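DR2417 (PDB 4XWW) probably degrades RNA as a dimeric, metal-dependent 5'-3' exonuclease of the metallo-beta-lactamase superfamily, possibly with endonuclease activity, in RNA maturation and decay. Local coordinates at residues L62-I67 / G451-D456. Numbering follows the deposited sequence.
Sequences LIVPRI and GAVYVD. With MN (manganese (II) ion), chain G.
Strand 62–65 pairs antiparallel with A452 to V455 of strand 452–456 in a small three-stranded sheet, completed by 459–460, which brings a strand of the metallo-beta-lactamase region together with one far along the sequence. V64 and V453 form a hydrogen-bonded pair, V64 N to V453 O at 2.9 Å and V453 N to V64 O at 2.8 Å. At L62 and V455 the bonding is uneven: V455 N reaches L62 O at 2.9 Å, whereas L62 N to V455 O is weak. P65 has no N-H to give but occupies a non-hydrogen-bonded position opposite A452, and R66 N resumes the bonding at G451 O (2.9 Å). G451 adopts backbone angles (phi 151°) where a CB would strike the preceding carbonyl. L62, V64, V453 and V455 make one face aliphatic: L62 CD1 lies 3.6 Å from V455 CG2, the two side chains running side by side, and Y95 of helix 93–97 packs on L62, V64 and V455. On the other face, I63 CG1 meets the Y454 ring edge at CD1; separately, I63 CG2 touches A452 CB at 3.5 Å. V453 CG2, anti to its carbonyl carbon and beside the backbone N, meets R66 CG at 3.6 Å where the side chains cross at about a right angle; the R66 guanidinium is salt-bridged to D68. D456, next after V455, binds manganese through OD1 (2.2 Å) alongside G59 O, consistent with the pairing holding it in position.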
loop_
_atom_site.group_PDB
_atom_site.type_symbol
_atom_site.label_atom_id
_atom_site.label_comp_id
_atom_site.label_asym_id
_atom_site.label_seq_id
_atom_site.Cartn_x
_atom_site.Cartn_y
_atom_site.Cartn_z
ATOM N N LEU A 62 1.088 8.338 -15.914
ATOM C CA LEU A 62 1.583 7.048 -16.379
ATOM C C LEU A 62 3.058 7.130 -16.746
ATOM O O LEU A 62 3.640 8.206 -16.764
ATOM C CB LEU A 62 0.759 6.560 -17.580
ATOM C CG LEU A 62 0.643 7.525 -18.754
ATOM C CD1 LEU A 62 1.540 7.097 -19.930
ATOM C CD2 LEU A 62 -0.815 7.647 -19.204
ATOM N N ILE A 63 3.658 5.974 -16.996
ATOM C CA ILE A 63 5.078 5.888 -17.293
ATOM C C ILE A 63 5.269 5.130 -18.618
ATOM O O ILE A 63 4.668 4.098 -18.832
ATOM C CB ILE A 63 5.848 5.170 -16.157
ATOM C CG1 ILE A 63 5.546 5.830 -14.802
ATOM C CG2 ILE A 63 7.334 5.152 -16.465
ATOM C CD1 ILE A 63 6.008 5.029 -13.593
ATOM N N VAL A 64 6.115 5.647 -19.492
ATOM C CA VAL A 64 6.370 4.987 -20.765
ATOM C C VAL A 64 7.865 4.752 -20.889
ATOM O O VAL A 64 8.643 5.379 -20.176
ATOM C CB VAL A 64 5.828 5.816 -21.942
ATOM C CG1 VAL A 64 4.322 5.920 -21.840
ATOM C CG2 VAL A 64 6.471 7.184 -21.989
ATOM N N PRO A 65 8.280 3.834 -21.781
ATOM C CA PRO A 65 9.704 3.489 -21.820
ATOM C C PRO A 65 10.553 4.529 -22.516
ATOM O O PRO A 65 10.085 5.198 -23.441
ATOM C CB PRO A 65 9.738 2.165 -22.613
ATOM C CG PRO A 65 8.325 1.725 -22.766
ATOM C CD PRO A 65 7.472 2.963 -22.648
ATOM N N ARG A 66 11.794 4.669 -22.062
ATOM C CA ARG A 66 12.810 5.391 -22.819
ATOM C C ARG A 66 13.093 4.626 -24.098
ATOM O O ARG A 66 13.336 3.429 -24.054
ATOM C CB ARG A 66 14.094 5.551 -21.999
ATOM C CG ARG A 66 14.085 6.741 -21.030
ATOM C CD ARG A 66 15.282 7.662 -21.300
ATOM N NE ARG A 66 16.457 7.221 -20.556
ATOM C CZ ARG A 66 17.715 7.446 -20.915
ATOM N NH1 ARG A 66 18.704 6.993 -20.157
ATOM N NH2 ARG A 66 17.992 8.114 -22.025
ATOM N N ILE A 67 13.077 5.312 -25.237
ATOM C CA ILE A 67 13.291 4.621 -26.506
ATOM C C ILE A 67 14.518 5.142 -27.233
ATOM O O ILE A 67 14.612 5.015 -28.464
ATOM C CB ILE A 67 12.061 4.724 -27.440
ATOM C CG1 ILE A 67 11.696 6.182 -27.715
ATOM C CG2 ILE A 67 10.883 3.925 -26.868
ATOM C CD1 ILE A 67 10.747 6.354 -28.900
ATOM N N GLY A 451 15.016 3.020 -19.429
ATOM C CA GLY A 451 14.455 3.638 -18.244
ATOM C C GLY A 451 13.060 4.185 -18.408
ATOM O O GLY A 451 12.329 3.784 -19.315
ATOM N N ALA A 452 12.690 5.107 -17.517
ATOM C CA ALA A 452 11.320 5.583 -17.449
ATOM C C ALA A 452 11.181 7.014 -17.959
ATOM O O ALA A 452 12.066 7.847 -17.768
ATOM C CB ALA A 452 10.801 5.467 -16.017
ATOM N N VAL A 453 10.068 7.286 -18.631
ATOM C CA VAL A 453 9.694 8.647 -18.997
ATOM C C VAL A 453 8.319 8.921 -18.393
ATOM O O VAL A 453 7.379 8.165 -18.639
ATOM C CB VAL A 453 9.637 8.856 -20.516
ATOM C CG1 VAL A 453 9.228 10.297 -20.838
ATOM C CG2 VAL A 453 10.983 8.531 -21.170
ATOM N N TYR A 454 8.205 9.967 -17.573
ATOM C CA TYR A 454 6.934 10.249 -16.917
ATOM C C TYR A 454 5.992 11.074 -17.780
ATOM O O TYR A 454 6.407 11.997 -18.472
ATOM C CB TYR A 454 7.158 10.977 -15.587
ATOM C CG TYR A 454 8.080 10.240 -14.645
ATOM C CD1 TYR A 454 8.041 8.857 -14.545
ATOM C CD2 TYR A 454 9.000 10.925 -13.868
ATOM C CE1 TYR A 454 8.884 8.174 -13.689
ATOM C CE2 TYR A 454 9.844 10.256 -13.008
ATOM C CZ TYR A 454 9.784 8.880 -12.924
ATOM O OH TYR A 454 10.631 8.217 -12.066
ATOM N N VAL A 455 4.715 10.721 -17.723
ATOM C CA VAL A 455 3.657 11.511 -18.338
ATOM C C VAL A 455 2.800 12.134 -17.236
ATOM O O VAL A 455 2.303 11.438 -16.356
ATOM C CB VAL A 455 2.778 10.657 -19.263
ATOM C CG1 VAL A 455 1.664 11.497 -19.871
ATOM C CG2 VAL A 455 3.627 10.030 -20.363
ATOM N N ASP A 456 2.650 13.450 -17.290
ATOM C CA ASP A 456 1.900 14.192 -16.285
ATOM C C ASP A 456 1.089 15.254 -17.003
ATOM O O ASP A 456 1.634 16.258 -17.436
ATOM C CB ASP A 456 2.846 14.828 -15.274
ATOM C CG ASP A 456 2.151 15.231 -13.983
ATOM O OD1 ASP A 456 0.905 15.191 -13.921
ATOM O OD2 ASP A 456 2.866 15.612 -13.044
HETATM MN MN MN G . -0.813 15.181 -12.563
HETATM O O HOH W 1 13.757 1.871 -21.792
#